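Local coordinates for metallo-beta-lactamase domain-containing protein 1 (PDB 1ZTC) that is probably a metal-dependent hydrolase of the metallo-beta-lactamase superfamily, perhaps an endoribonuclease, and carries two nickel ions in its active site, at residues P177-Y182 and L207-D212; H156-L161 and G173-N178. One frame throughout, in Å; residues are numbered along the deposited sequence.

Contact 1: P177-Y182 and L207-D212. With NI (nickel (II) ion), chain E.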
loop_
_atom_site.group_PDB
_atom_site.type_symbol
_atom_site.label_atom_id
_atom_site.label_comp_id
_atom_site.label_asym_id
_atom_site.label_seq_id
_atom_site.Cartn_x
_atom_site.Cartn_y
_atom_site.Cartn_z
ATOM N N PRO A 177 6.498 7.283 16.275
ATOM C CA PRO A 177 6.280 6.225 15.270
ATOM C C PRO A 177 7.302 6.186 14.139
ATOM O O PRO A 177 7.572 5.107 13.583
ATOM C CB PRO A 177 4.858 6.499 14.765
ATOM C CG PRO A 177 4.526 7.825 15.191
ATOM C CD PRO A 177 5.362 8.203 16.379
ATOM N N ASN A 178 7.889 7.345 13.835
ATOM C CA ASN A 178 8.811 7.460 12.745
ATOM C C ASN A 178 9.792 8.606 12.964
ATOM O O ASN A 178 9.734 9.300 13.962
ATOM C CB ASN A 178 8.044 7.618 11.422
ATOM C CG ASN A 178 7.083 8.788 11.442
ATOM O OD1 ASN A 178 7.380 9.833 11.996
ATOM N ND2 ASN A 178 5.914 8.600 10.860
ATOM N N ARG A 179 10.712 8.768 12.033
ATOM C CA ARG A 179 11.762 9.793 12.137
ATOM C C ARG A 179 11.212 11.203 12.242
ATOM O O ARG A 179 11.709 12.024 13.017
ATOM C CB ARG A 179 12.680 9.713 10.912
ATOM C CG ARG A 179 13.462 8.396 10.840
ATOM C CD ARG A 179 14.075 8.155 9.446
ATOM N NE ARG A 179 14.985 7.015 9.510
ATOM C CZ ARG A 179 15.966 6.798 8.635
ATOM N NH1 ARG A 179 16.142 7.627 7.621
ATOM N NH2 ARG A 179 16.783 5.752 8.772
ATOM N N LEU A 180 10.185 11.499 11.467
ATOM C CA LEU A 180 9.587 12.844 11.536
ATOM C C LEU A 180 9.064 13.160 12.932
ATOM O O LEU A 180 9.198 14.290 13.411
ATOM C CB LEU A 180 8.453 13.044 10.511
ATOM C CG LEU A 180 8.807 13.042 9.015
ATOM C CD1 LEU A 180 7.653 13.670 8.188
ATOM C CD2 LEU A 180 10.164 13.757 8.682
ATOM N N SER A 181 8.471 12.185 13.608
ATOM C CA SER A 181 7.944 12.477 14.950
ATOM C C SER A 181 9.082 12.751 15.899
ATOM O O SER A 181 8.986 13.593 16.792
ATOM C CB SER A 181 7.065 11.346 15.477
ATOM O OG SER A 181 7.775 10.143 15.489
ATOM N N TYR A 182 10.192 12.050 15.707
ATOM C CA TYR A 182 11.372 12.307 16.502
ATOM C C TYR A 182 11.941 13.695 16.220
ATOM O O TYR A 182 12.328 14.414 17.125
ATOM C CB TYR A 182 12.423 11.216 16.253
ATOM C CG TYR A 182 13.792 11.525 16.832
ATOM C CD1 TYR A 182 14.000 11.533 18.203
ATOM C CD2 TYR A 182 14.875 11.806 16.001
ATOM C CE1 TYR A 182 15.224 11.816 18.737
ATOM C CE2 TYR A 182 16.127 12.071 16.527
ATOM C CZ TYR A 182 16.294 12.080 17.903
ATOM O OH TYR A 182 17.526 12.350 18.432
ATOM N N LEU A 207 18.029 4.625 17.737
ATOM C CA LEU A 207 16.573 4.694 17.937
ATOM C C LEU A 207 15.891 3.768 16.956
ATOM O O LEU A 207 16.078 3.901 15.738
ATOM C CB LEU A 207 16.066 6.105 17.687
ATOM C CG LEU A 207 16.509 7.149 18.713
ATOM C CD1 LEU A 207 16.588 8.533 18.073
ATOM C CD2 LEU A 207 15.603 7.133 19.948
ATOM N N VAL A 208 15.133 2.815 17.473
ATOM C CA VAL A 208 14.372 1.891 16.638
ATOM C C VAL A 208 12.897 2.257 16.732
ATOM O O VAL A 208 12.236 1.985 17.729
ATOM C CB VAL A 208 14.625 0.422 17.047
ATOM C CG1 VAL A 208 13.719 -0.552 16.257
ATOM C CG2 VAL A 208 16.110 0.057 16.826
ATOM N N PHE A 209 12.399 2.865 15.662
ATOM C CA PHE A 209 11.008 3.291 15.555
ATOM C C PHE A 209 10.140 2.123 15.054
ATOM O O PHE A 209 10.637 1.185 14.434
ATOM C CB PHE A 209 10.868 4.458 14.583
ATOM C CG PHE A 209 11.787 5.608 14.866
ATOM C CD1 PHE A 209 11.616 6.392 16.000
ATOM C CD2 PHE A 209 12.800 5.926 13.990
ATOM C CE1 PHE A 209 12.473 7.451 16.257
ATOM C CE2 PHE A 209 13.635 6.989 14.235
ATOM C CZ PHE A 209 13.476 7.741 15.367
ATOM N N PRO A 210 8.852 2.143 15.387
ATOM C CA PRO A 210 7.967 1.043 14.963
ATOM C C PRO A 210 7.478 1.113 13.524
ATOM O O PRO A 210 6.962 0.112 13.021
ATOM C CB PRO A 210 6.792 1.178 15.935
ATOM C CG PRO A 210 6.756 2.684 16.228
ATOM C CD PRO A 210 8.166 3.077 16.310
ATOM N N HIS A 211 7.574 2.281 12.888
ATOM C CA HIS A 211 7.055 2.482 11.517
ATOM C C HIS A 211 7.995 3.278 10.661
ATOM O O HIS A 211 7.554 4.066 9.816
ATOM C CB HIS A 211 5.665 3.156 11.567
ATOM C CG HIS A 211 4.694 2.351 12.343
ATOM N ND1 HIS A 211 4.195 1.154 11.866
ATOM C CD2 HIS A 211 4.215 2.493 13.606
ATOM C CE1 HIS A 211 3.429 0.603 12.799
ATOM N NE2 HIS A 211 3.452 1.380 13.868
ATOM N N ASP A 212 9.293 3.056 10.864
ATOM C CA ASP A 212 10.303 3.674 10.030
ATOM C C ASP A 212 11.604 2.914 10.213
ATOM O O ASP A 212 11.696 2.062 11.081
ATOM C CB ASP A 212 10.470 5.147 10.413
ATOM C CG ASP A 212 11.014 5.992 9.282
ATOM O OD1 ASP A 212 11.489 5.439 8.241
ATOM O OD2 ASP A 212 10.927 7.220 9.427
HETATM NI NI NI E . 2.018 1.240 15.546
HETATM O O HOH W 1 5.850 5.969 9.303
HETATM O O HOH W 2 9.400 9.799 8.870
HETATM O O HOH W 3 0.077 2.479 14.366
HETATM O O HOH W 4 -0.230 0.700 16.475
#

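Contact 2: H156-L161 and G173-N178. With NI (nickel (II) ion), chain F; NI (nickel (II) ion), chain E.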
loop_
_atom_site.group_PDB
_atom_site.type_symbol
_atom_site.label_atom_id
_atom_site.label_comp_id
_atom_site.label_asym_id
_atom_site.label_seq_id
_atom_site.Cartn_x
_atom_site.Cartn_y
_atom_site.Cartn_z
ATOM N N HIS A 156 1.413 1.341 27.170
ATOM C CA HIS A 156 2.528 1.455 26.272
ATOM C C HIS A 156 3.875 1.404 27.001
ATOM O O HIS A 156 4.104 2.095 28.015
ATOM C CB HIS A 156 2.419 2.723 25.413
ATOM C CG HIS A 156 3.425 2.759 24.301
ATOM N ND1 HIS A 156 4.743 3.130 24.501
ATOM C CD2 HIS A 156 3.319 2.411 22.991
ATOM C CE1 HIS A 156 5.397 3.019 23.353
ATOM N NE2 HIS A 156 4.555 2.581 22.424
ATOM N N LEU A 157 4.778 0.620 26.427
ATOM C CA LEU A 157 6.128 0.420 26.938
ATOM C C LEU A 157 7.168 0.721 25.882
ATOM O O LEU A 157 6.953 0.476 24.680
ATOM C CB LEU A 157 6.330 -1.043 27.345
ATOM C CG LEU A 157 5.441 -1.620 28.450
ATOM C CD1 LEU A 157 5.682 -3.124 28.525
ATOM C CD2 LEU A 157 5.661 -0.958 29.791
ATOM N N SER A 158 8.316 1.218 26.357
ATOM C CA SER A 158 9.526 1.339 25.559
ATOM C C SER A 158 10.609 0.476 26.234
ATOM O O SER A 158 10.574 0.238 27.455
ATOM C CB SER A 158 9.958 2.813 25.406
ATOM O OG SER A 158 8.905 3.629 24.881
ATOM N N PHE A 159 11.546 -0.007 25.424
ATOM C CA PHE A 159 12.585 -0.923 25.880
ATOM C C PHE A 159 13.990 -0.435 25.495
ATOM O O PHE A 159 14.268 -0.145 24.335
ATOM C CB PHE A 159 12.388 -2.306 25.282
ATOM C CG PHE A 159 11.051 -2.900 25.538
ATOM C CD1 PHE A 159 10.761 -3.496 26.764
ATOM C CD2 PHE A 159 10.062 -2.853 24.564
ATOM C CE1 PHE A 159 9.508 -4.045 27.016
ATOM C CE2 PHE A 159 8.814 -3.394 24.804
ATOM C CZ PHE A 159 8.524 -3.994 26.031
ATOM N N LEU A 160 14.864 -0.364 26.489
ATOM C CA LEU A 160 16.248 0.010 26.284
ATOM C C LEU A 160 17.103 -1.241 26.370
ATOM O O LEU A 160 17.061 -1.972 27.382
ATOM C CB LEU A 160 16.665 1.025 27.352
ATOM C CG LEU A 160 18.070 1.639 27.233
ATOM C CD1 LEU A 160 18.164 2.576 26.015
ATOM C CD2 LEU A 160 18.398 2.396 28.499
ATOM N N LEU A 161 17.895 -1.471 25.331
ATOM C CA LEU A 161 18.619 -2.713 25.156
ATOM C C LEU A 161 20.128 -2.433 25.205
ATOM O O LEU A 161 20.604 -1.519 24.541
ATOM C CB LEU A 161 18.269 -3.328 23.802
ATOM C CG LEU A 161 16.805 -3.313 23.312
ATOM C CD1 LEU A 161 16.742 -3.959 21.940
ATOM C CD2 LEU A 161 15.919 -4.039 24.289
ATOM N N GLY A 173 8.685 2.323 20.418
ATOM C CA GLY A 173 7.272 2.105 20.239
ATOM C C GLY A 173 6.641 3.362 19.660
ATOM O O GLY A 173 7.331 4.270 19.136
ATOM N N ASP A 174 5.319 3.401 19.748
ATOM C CA ASP A 174 4.523 4.383 19.037
ATOM C C ASP A 174 4.454 5.757 19.661
ATOM O O ASP A 174 3.727 6.609 19.168
ATOM C CB ASP A 174 3.124 3.836 18.850
ATOM C CG ASP A 174 2.981 3.050 17.557
ATOM O OD1 ASP A 174 3.827 3.123 16.668
ATOM O OD2 ASP A 174 1.971 2.401 17.401
ATOM N N ILE A 175 5.201 5.989 20.738
ATOM C CA ILE A 175 5.352 7.351 21.217
ATOM C C ILE A 175 6.116 8.208 20.177
ATOM O O ILE A 175 5.970 9.417 20.171
ATOM C CB ILE A 175 6.050 7.414 22.593
ATOM C CG1 ILE A 175 7.449 6.813 22.505
ATOM C CG2 ILE A 175 5.188 6.707 23.645
ATOM C CD1 ILE A 175 8.257 6.952 23.775
ATOM N N THR A 176 6.966 7.575 19.360
ATOM C CA THR A 176 7.628 8.220 18.228
ATOM C C THR A 176 7.564 7.222 17.055
ATOM O O THR A 176 8.435 6.382 16.889
ATOM C CB THR A 176 9.115 8.526 18.489
ATOM O OG1 THR A 176 9.760 7.340 18.969
ATOM C CG2 THR A 176 9.300 9.662 19.466
ATOM N N PRO A 177 6.498 7.283 16.275
ATOM C CA PRO A 177 6.280 6.225 15.270
ATOM C C PRO A 177 7.302 6.186 14.139
ATOM O O PRO A 177 7.572 5.107 13.583
ATOM C CB PRO A 177 4.858 6.499 14.765
ATOM C CG PRO A 177 4.526 7.825 15.191
ATOM C CD PRO A 177 5.362 8.203 16.379
ATOM N N ASN A 178 7.889 7.345 13.835
ATOM C CA ASN A 178 8.811 7.460 12.745
ATOM C C ASN A 178 9.792 8.606 12.964
ATOM O O ASN A 178 9.734 9.300 13.962
ATOM C CB ASN A 178 8.044 7.618 11.422
ATOM C CG ASN A 178 7.083 8.788 11.442
ATOM O OD1 ASN A 178 7.380 9.833 11.996
ATOM N ND2 ASN A 178 5.914 8.600 10.860
HETATM NI NI NI F . -0.160 1.952 18.270
HETATM NI NI NI E . 2.018 1.240 15.546
HETATM O O HOH W 3 0.077 2.479 14.366
HETATM O O HOH W 4 -0.230 0.700 16.475
HETATM O O HOH W 5 -1.047 3.246 16.415
#

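Contact 1: P177-Y182 and L207-D212
Asp212 OD2 takes the backbone N-H of Arg179 in a nearly straight hydrogen bond of 3.0 Å (169° at the hydrogen), met on the anti side of the carboxylate. The same oxygen lies 3.1 Å from Arg179 CG and accepts from a water that in turn accepts from Leu180 N. One residue back, His211 N donates to Pro177 O at 2.9 Å, almost in line with the carbonyl although bent at the hydrogen. One face of the Phe209 ring meets the start of helix 179-187: Asn178 C stands over its centre and Arg179 N nearer the rim, while Tyr182 CB reaches Phe209 CZ at 3.7 Å; Leu207 O lies on the opposite face, toward the rim. Leu207 CD1 sits over one face of the Tyr182 ring in a CH-pi contact, 3.7 Å from the centroid. Asn178 is the N-cap; its CG lies between backbone N and carbonyl carbon (chi1 56°), and OD1 accepts from Ser181 N at 3.1 Å. The Arg179 guanidinium is held by the carbonyls of Ala213 and Pro214. His211 NE2 binds one nickel at 2.2 Å, with His86 and Asp174 as further ligands. His211 ND1 donates to Gly22 O. A carboxylate bonded to a first-turn N-H of the helix would probably be stabilised as the anion, and the adjoining backbone bond ties a nickel-binding residue to the turn before the helix.

Contact 2: H156-L161 and G173-N178
The imidazole of His156 meets the 173-178 loop mainly through its rim: Gly173 CA lies at the edge in the ring plane, 3.5 Å from His156 NE2. Ser158 OG, two residues on from the histidine, is likewise in plane at the edge. Asp174 N donates to His156 NE2 at 2.9 Å, a bent bond (133° at the hydrogen) whose donor is tilted 25° out of the ring plane. NE2 is the acceptor; the other nitrogen, ND1, is bonded to Thr149 OG1. Ile175 CG2 comes in obliquely, 3.7 Å from His156 ND1. CG, anti to the backbone N (chi1 -170°), starts the ring off from the residue just before strand 157-163. Gly173, with a positive phi and no side chain, lets NE2 come up to its CA. Ile175 also sends its far methyl, CD1, to within 3.6 Å of Ser158 OG, a hydroxyl whose polar partners are Thr172 and Thr149. Asp174 turns its carboxylate away from His156, and Asp174 OD2 bridges both nickel ions, 2.2 Å from the one that His211 binds and 2.3 Å from the other. His156 is therefore a second-shell residue, holding the backbone of a first-shell ligand. The ring of His81, another nickel ligand, meets that of His156. Around this junction, strand 157-163 runs between strands 144-148 and 169-171, the loop leads from strand 169-171 to helix 179-187, and helix 192-201 packs on Ser158 through Phe197 and on Ile175 through Val194.

The two contacts, with centres about 9 Å apart, share Pro177 and Asn178: the loop held by His156 in contact 2 runs straight into the helix start held by Asp212 in contact 1. They meet where Pro210 CD packs 3.2 Å from Gly173 O and Phe209 CD1 lies 3.3 Å from Thr176 O. Both reach the dinuclear nickel site of the metallo-beta-lactamase fold, where their two ligands touch directly, His211 CD2 to Asp174 OD1 at 3.2 Å, with Pro210 CG 3.0 Å from Asp174 OD1. The ion they share also carries two waters, one of which spans to the other nickel. His86 is a further ligand of this ion, with Asp85 part of its site; His81, His83 and His152 bind its partner.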